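Local structure of CpuTA1 (Curtobacterium pusillum, 5K3W) at residues L83-V97 against L120-V134. The protein belongs to the class IV aminotransferase family and holds pyridoxal-5'-phosphate, forming an assembly of two chains. Numbering follows the deposited sequence.
Sequences LDLPEPDAAVWREAV and LTRGIEGEGRPSGWV
R122 reaches across to the backbone of L83 and D84, and its NH1 and NH2 both donate to L83 O. The NH2 bond is the shorter and straighter (2.8 Å to L83 O, N-H...O angle 157°); NH1 lies 3.1 Å from L83 O. Both run nearly in the guanidinium plane, and a weak third bond joins NH1 to D84 O. A bend at chi3 (-47°) turns the group end-on to this carbonyl. L85 CD2 lies 3.6 Å from R122 NH1, over one face of the guanidinium, while NE forms a salt bridge with D53, so all three nitrogens have acceptors. D84 OD2 forms salt bridges with R186 and R190 of the second subunit, the former a like charge near R122 NH2.

W93 presents the far rim of its indole to the strands: CZ3 lies 3.5 Å from V134 CG2, and CZ2 is 4.0 Å from L120 CB. W133 O approaches the ring edge in plane; the indole NE1 donates to P12 O. A96 and V97 extend the apolar contact along V134. T121 OG1 accepts from G123 N in an ST turn and bonds D46, whose carboxylate also bonds S131 OG; T121 and S131 exchange two backbone hydrogen bonds.

Helix 90-108 packs on the antiparallel sheet where strands 114-121 and 131-138 pair, with the axes of residues 90-97 and 131-134 at 31°; helix 69-82 touches P88 and W93, and strand 5-9 meets W93 and V134.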
loop_
_atom_site.group_PDB
_atom_site.type_symbol
_atom_site.label_atom_id
_atom_site.label_comp_id
_atom_site.label_asym_id
_atom_site.label_seq_id
_atom_site.Cartn_x
_atom_site.Cartn_y
_atom_site.Cartn_z
ATOM N N LEU A 83 11.436 -0.878 5.536
ATOM C CA LEU A 83 11.252 -0.262 4.227
ATOM C C LEU A 83 12.505 0.457 3.722
ATOM O O LEU A 83 12.426 1.224 2.752
ATOM C CB LEU A 83 10.065 0.713 4.260
ATOM C CG LEU A 83 8.679 0.129 3.965
ATOM C CD1 LEU A 83 8.212 -0.726 5.117
ATOM C CD2 LEU A 83 7.645 1.212 3.634
ATOM N N ASP A 84 13.656 0.225 4.352
ATOM C CA ASP A 84 14.903 0.891 3.974
ATOM C C ASP A 84 14.753 2.410 4.004
ATOM O O ASP A 84 15.374 3.123 3.211
ATOM C CB ASP A 84 15.398 0.440 2.594
ATOM C CG ASP A 84 15.542 -1.063 2.477
ATOM O OD1 ASP A 84 16.156 -1.685 3.368
ATOM O OD2 ASP A 84 15.031 -1.629 1.485
ATOM N N LEU A 85 13.926 2.921 4.897
ATOM C CA LEU A 85 13.930 4.362 5.089
ATOM C C LEU A 85 15.010 4.758 6.088
ATOM O O LEU A 85 15.499 3.928 6.868
ATOM C CB LEU A 85 12.559 4.830 5.575
ATOM C CG LEU A 85 11.425 4.727 4.550
ATOM C CD1 LEU A 85 10.064 4.709 5.247
ATOM C CD2 LEU A 85 11.502 5.873 3.543
ATOM N N PRO A 86 15.428 6.018 6.080
ATOM C CA PRO A 86 16.372 6.476 7.103
ATOM C C PRO A 86 15.724 6.455 8.477
ATOM O O PRO A 86 14.501 6.459 8.630
ATOM C CB PRO A 86 16.714 7.906 6.673
ATOM C CG PRO A 86 16.202 8.028 5.252
ATOM C CD PRO A 86 15.046 7.093 5.153
ATOM N N GLU A 87 16.571 6.450 9.480
ATOM C CA GLU A 87 16.144 6.408 10.870
ATOM C C GLU A 87 15.317 7.641 11.236
ATOM O O GLU A 87 15.836 8.765 11.161
ATOM C CB GLU A 87 17.399 6.329 11.727
ATOM C CG GLU A 87 17.222 5.943 13.166
ATOM C CD GLU A 87 18.542 5.479 13.778
ATOM O OE1 GLU A 87 18.515 4.880 14.874
ATOM O OE2 GLU A 87 19.606 5.706 13.157
ATOM N N PRO A 88 14.053 7.490 11.645
ATOM C CA PRO A 88 13.308 8.659 12.133
ATOM C C PRO A 88 13.981 9.254 13.365
ATOM O O PRO A 88 14.422 8.537 14.266
ATOM C CB PRO A 88 11.912 8.098 12.452
ATOM C CG PRO A 88 12.087 6.638 12.569
ATOM C CD PRO A 88 13.254 6.254 11.714
ATOM N N ASP A 89 14.084 10.577 13.379
ATOM C CA ASP A 89 14.662 11.308 14.510
ATOM C C ASP A 89 13.681 11.257 15.675
ATOM O O ASP A 89 12.748 12.062 15.754
ATOM C CB ASP A 89 14.960 12.746 14.097
ATOM C CG ASP A 89 15.867 13.474 15.079
ATOM O OD1 ASP A 89 15.811 13.198 16.301
ATOM O OD2 ASP A 89 16.637 14.341 14.612
ATOM N N ALA A 90 13.882 10.298 16.587
ATOM C CA ALA A 90 12.882 10.035 17.620
ATOM C C ALA A 90 12.576 11.280 18.443
ATOM O O ALA A 90 11.436 11.474 18.874
ATOM C CB ALA A 90 13.348 8.889 18.526
ATOM N N ALA A 91 13.577 12.139 18.654
ATOM C CA ALA A 91 13.395 13.320 19.491
ATOM C C ALA A 91 12.579 14.395 18.789
ATOM O O ALA A 91 11.923 15.202 19.455
ATOM C CB ALA A 91 14.754 13.883 19.910
ATOM N N VAL A 92 12.633 14.451 17.459
ATOM C CA VAL A 92 11.770 15.367 16.722
ATOM C C VAL A 92 10.331 14.864 16.742
ATOM O O VAL A 92 9.393 15.622 17.016
ATOM C CB VAL A 92 12.276 15.545 15.281
ATOM C CG1 VAL A 92 11.300 16.400 14.486
ATOM C CG2 VAL A 92 13.660 16.168 15.281
ATOM N N TRP A 93 10.138 13.573 16.459
ATOM C CA TRP A 93 8.789 13.026 16.429
ATOM C C TRP A 93 8.124 13.103 17.806
ATOM O O TRP A 93 6.943 13.470 17.919
ATOM C CB TRP A 93 8.831 11.590 15.910
ATOM C CG TRP A 93 9.070 11.511 14.441
ATOM C CD1 TRP A 93 10.264 11.280 13.812
ATOM C CD2 TRP A 93 8.090 11.667 13.400
ATOM N NE1 TRP A 93 10.085 11.283 12.448
ATOM C CE2 TRP A 93 8.761 11.514 12.168
ATOM C CE3 TRP A 93 6.707 11.910 13.395
ATOM C CZ2 TRP A 93 8.097 11.599 10.934
ATOM C CZ3 TRP A 93 6.042 11.994 12.171
ATOM C CH2 TRP A 93 6.739 11.844 10.955
ATOM N N ARG A 94 8.870 12.776 18.866
ATOM C CA ARG A 94 8.325 12.912 20.214
ATOM C C ARG A 94 7.880 14.347 20.468
ATOM O O ARG A 94 6.738 14.604 20.868
ATOM C CB ARG A 94 9.365 12.476 21.245
ATOM C CG ARG A 94 8.897 12.633 22.679
ATOM C CD ARG A 94 9.978 12.260 23.686
ATOM N NE ARG A 94 10.524 10.923 23.457
ATOM C CZ ARG A 94 11.788 10.667 23.110
ATOM N NH1 ARG A 94 12.666 11.652 22.958
ATOM N NH2 ARG A 94 12.181 9.414 22.929
ATOM N N GLU A 95 8.772 15.301 20.214
ATOM C CA GLU A 95 8.433 16.701 20.417
ATOM C C GLU A 95 7.249 17.099 19.551
ATOM O O GLU A 95 6.359 17.833 20.004
ATOM C CB GLU A 95 9.657 17.576 20.128
ATOM C CG GLU A 95 10.654 17.641 21.295
ATOM C CD GLU A 95 10.213 18.609 22.402
ATOM O OE1 GLU A 95 10.055 19.808 22.100
ATOM O OE2 GLU A 95 10.006 18.181 23.562
ATOM N N ALA A 96 7.209 16.603 18.307
ATOM C CA ALA A 96 6.124 16.961 17.400
ATOM C C ALA A 96 4.781 16.480 17.930
ATOM O O ALA A 96 3.790 17.212 17.867
ATOM C CB ALA A 96 6.377 16.393 16.002
ATOM N N VAL A 97 4.725 15.258 18.464
ATOM C CA VAL A 97 3.453 14.726 18.947
ATOM C C VAL A 97 2.968 15.509 20.164
ATOM O O VAL A 97 1.778 15.839 20.275
ATOM C CB VAL A 97 3.591 13.223 19.255
ATOM C CG1 VAL A 97 2.390 12.727 20.026
ATOM C CG2 VAL A 97 3.794 12.418 17.964
ATOM N N LEU A 120 5.264 9.022 7.763
ATOM C CA LEU A 120 6.615 9.203 7.250
ATOM C C LEU A 120 6.725 8.509 5.899
ATOM O O LEU A 120 6.530 7.292 5.810
ATOM C CB LEU A 120 7.649 8.643 8.231
ATOM C CG LEU A 120 9.119 8.577 7.788
ATOM C CD1 LEU A 120 9.601 9.931 7.350
ATOM C CD2 LEU A 120 9.982 8.055 8.927
ATOM N N THR A 121 7.052 9.268 4.857
ATOM C CA THR A 121 7.155 8.719 3.505
ATOM C C THR A 121 8.556 8.933 2.935
ATOM O O THR A 121 9.373 9.688 3.476
ATOM C CB THR A 121 6.130 9.351 2.551
ATOM O OG1 THR A 121 6.624 10.621 2.118
ATOM C CG2 THR A 121 4.776 9.541 3.237
ATOM N N ARG A 122 8.820 8.262 1.813
ATOM C CA ARG A 122 10.095 8.405 1.115
ATOM C C ARG A 122 10.233 9.766 0.440
ATOM O O ARG A 122 11.317 10.082 -0.058
ATOM C CB ARG A 122 10.271 7.265 0.087
ATOM C CG ARG A 122 11.740 6.926 -0.277
ATOM C CD ARG A 122 11.874 5.584 -1.027
ATOM N NE ARG A 122 11.114 4.492 -0.408
ATOM C CZ ARG A 122 11.584 3.653 0.519
ATOM N NH1 ARG A 122 12.832 3.756 0.953
ATOM N NH2 ARG A 122 10.800 2.710 1.025
ATOM N N GLY A 123 9.172 10.576 0.418
ATOM C CA GLY A 123 9.240 11.941 -0.065
ATOM C C GLY A 123 8.776 12.099 -1.505
ATOM O O GLY A 123 8.376 11.155 -2.195
ATOM N N ILE A 124 8.829 13.360 -1.936
ATOM C CA ILE A 124 8.658 13.715 -3.338
ATOM C C ILE A 124 9.656 12.946 -4.187
ATOM O O ILE A 124 10.853 12.900 -3.879
ATOM C CB ILE A 124 8.833 15.232 -3.504
ATOM C CG1 ILE A 124 7.951 15.976 -2.481
ATOM C CG2 ILE A 124 8.562 15.635 -4.946
ATOM C CD1 ILE A 124 8.189 17.475 -2.409
ATOM N N GLU A 125 9.167 12.352 -5.272
ATOM C CA GLU A 125 9.995 11.449 -6.060
ATOM C C GLU A 125 11.087 12.219 -6.798
ATOM O O GLU A 125 10.865 13.333 -7.282
ATOM C CB GLU A 125 9.132 10.658 -7.046
ATOM C CG GLU A 125 9.944 9.805 -8.021
ATOM C CD GLU A 125 9.195 8.578 -8.513
ATOM O OE1 GLU A 125 9.788 7.475 -8.500
ATOM O OE2 GLU A 125 8.016 8.714 -8.907
ATOM N N GLY A 126 12.277 11.617 -6.876
ATOM C CA GLY A 126 13.431 12.249 -7.484
ATOM C C GLY A 126 14.242 13.131 -6.559
ATOM O O GLY A 126 15.249 13.704 -6.995
ATOM N N GLU A 127 13.863 13.223 -5.285
ATOM C CA GLU A 127 14.339 14.270 -4.399
ATOM C C GLU A 127 15.181 13.763 -3.233
ATOM O O GLU A 127 15.913 14.558 -2.633
ATOM C CB GLU A 127 13.132 15.055 -3.869
ATOM C CG GLU A 127 13.459 16.310 -3.126
ATOM C CD GLU A 127 12.245 17.196 -2.950
ATOM O OE1 GLU A 127 11.870 17.478 -1.784
ATOM O OE2 GLU A 127 11.667 17.604 -3.985
ATOM N N GLY A 128 15.104 12.473 -2.904
ATOM C CA GLY A 128 15.886 11.925 -1.803
ATOM C C GLY A 128 15.659 12.571 -0.447
ATOM O O GLY A 128 16.580 12.591 0.376
ATOM N N ARG A 129 14.457 13.079 -0.175
ATOM C CA ARG A 129 14.159 13.746 1.095
ATOM C C ARG A 129 12.831 13.272 1.678
ATOM O O ARG A 129 11.759 13.745 1.261
ATOM C CB ARG A 129 14.136 15.258 0.925
ATOM C CG ARG A 129 15.481 15.884 0.617
ATOM C CD ARG A 129 15.457 17.386 0.900
ATOM N NE ARG A 129 14.157 17.974 0.571
ATOM C CZ ARG A 129 13.194 18.212 1.462
ATOM N NH1 ARG A 129 13.391 17.917 2.745
ATOM N NH2 ARG A 129 12.035 18.747 1.076
ATOM N N PRO A 130 12.859 12.385 2.665
ATOM C CA PRO A 130 11.608 11.894 3.260
ATOM C C PRO A 130 10.675 13.032 3.664
ATOM O O PRO A 130 11.113 14.143 3.966
ATOM C CB PRO A 130 12.093 11.108 4.483
ATOM C CG PRO A 130 13.432 10.607 4.057
ATOM C CD PRO A 130 14.039 11.720 3.236
ATOM N N SER A 131 9.374 12.742 3.653
ATOM C CA SER A 131 8.346 13.630 4.175
ATOM C C SER A 131 7.814 13.086 5.496
ATOM O O SER A 131 7.861 11.879 5.761
ATOM C CB SER A 131 7.188 13.788 3.184
ATOM O OG SER A 131 7.606 14.417 1.985
ATOM N N GLY A 132 7.289 13.995 6.310
ATOM C CA GLY A 132 6.755 13.638 7.615
ATOM C C GLY A 132 5.661 14.587 8.054
ATOM O O GLY A 132 5.699 15.784 7.765
ATOM N N TRP A 133 4.674 14.037 8.761
ATOM C CA TRP A 133 3.555 14.800 9.282
ATOM C C TRP A 133 3.073 14.175 10.580
ATOM O O TRP A 133 3.202 12.969 10.799
ATOM C CB TRP A 133 2.388 14.841 8.294
ATOM C CG TRP A 133 2.663 15.564 7.033
ATOM C CD1 TRP A 133 2.565 16.905 6.828
ATOM C CD2 TRP A 133 3.047 14.986 5.782
ATOM N NE1 TRP A 133 2.883 17.208 5.523
ATOM C CE2 TRP A 133 3.183 16.049 4.856
ATOM C CE3 TRP A 133 3.300 13.680 5.353
ATOM C CZ2 TRP A 133 3.556 15.846 3.519
ATOM C CZ3 TRP A 133 3.678 13.477 4.020
ATOM C CH2 TRP A 133 3.799 14.560 3.122
ATOM N N VAL A 134 2.483 15.007 11.425
ATOM C CA VAL A 134 1.737 14.564 12.593
ATOM C C VAL A 134 0.434 15.337 12.597
ATOM O O VAL A 134 0.446 16.563 12.449
ATOM C CB VAL A 134 2.499 14.823 13.914
ATOM C CG1 VAL A 134 1.675 14.327 15.116
ATOM C CG2 VAL A 134 3.861 14.181 13.899
#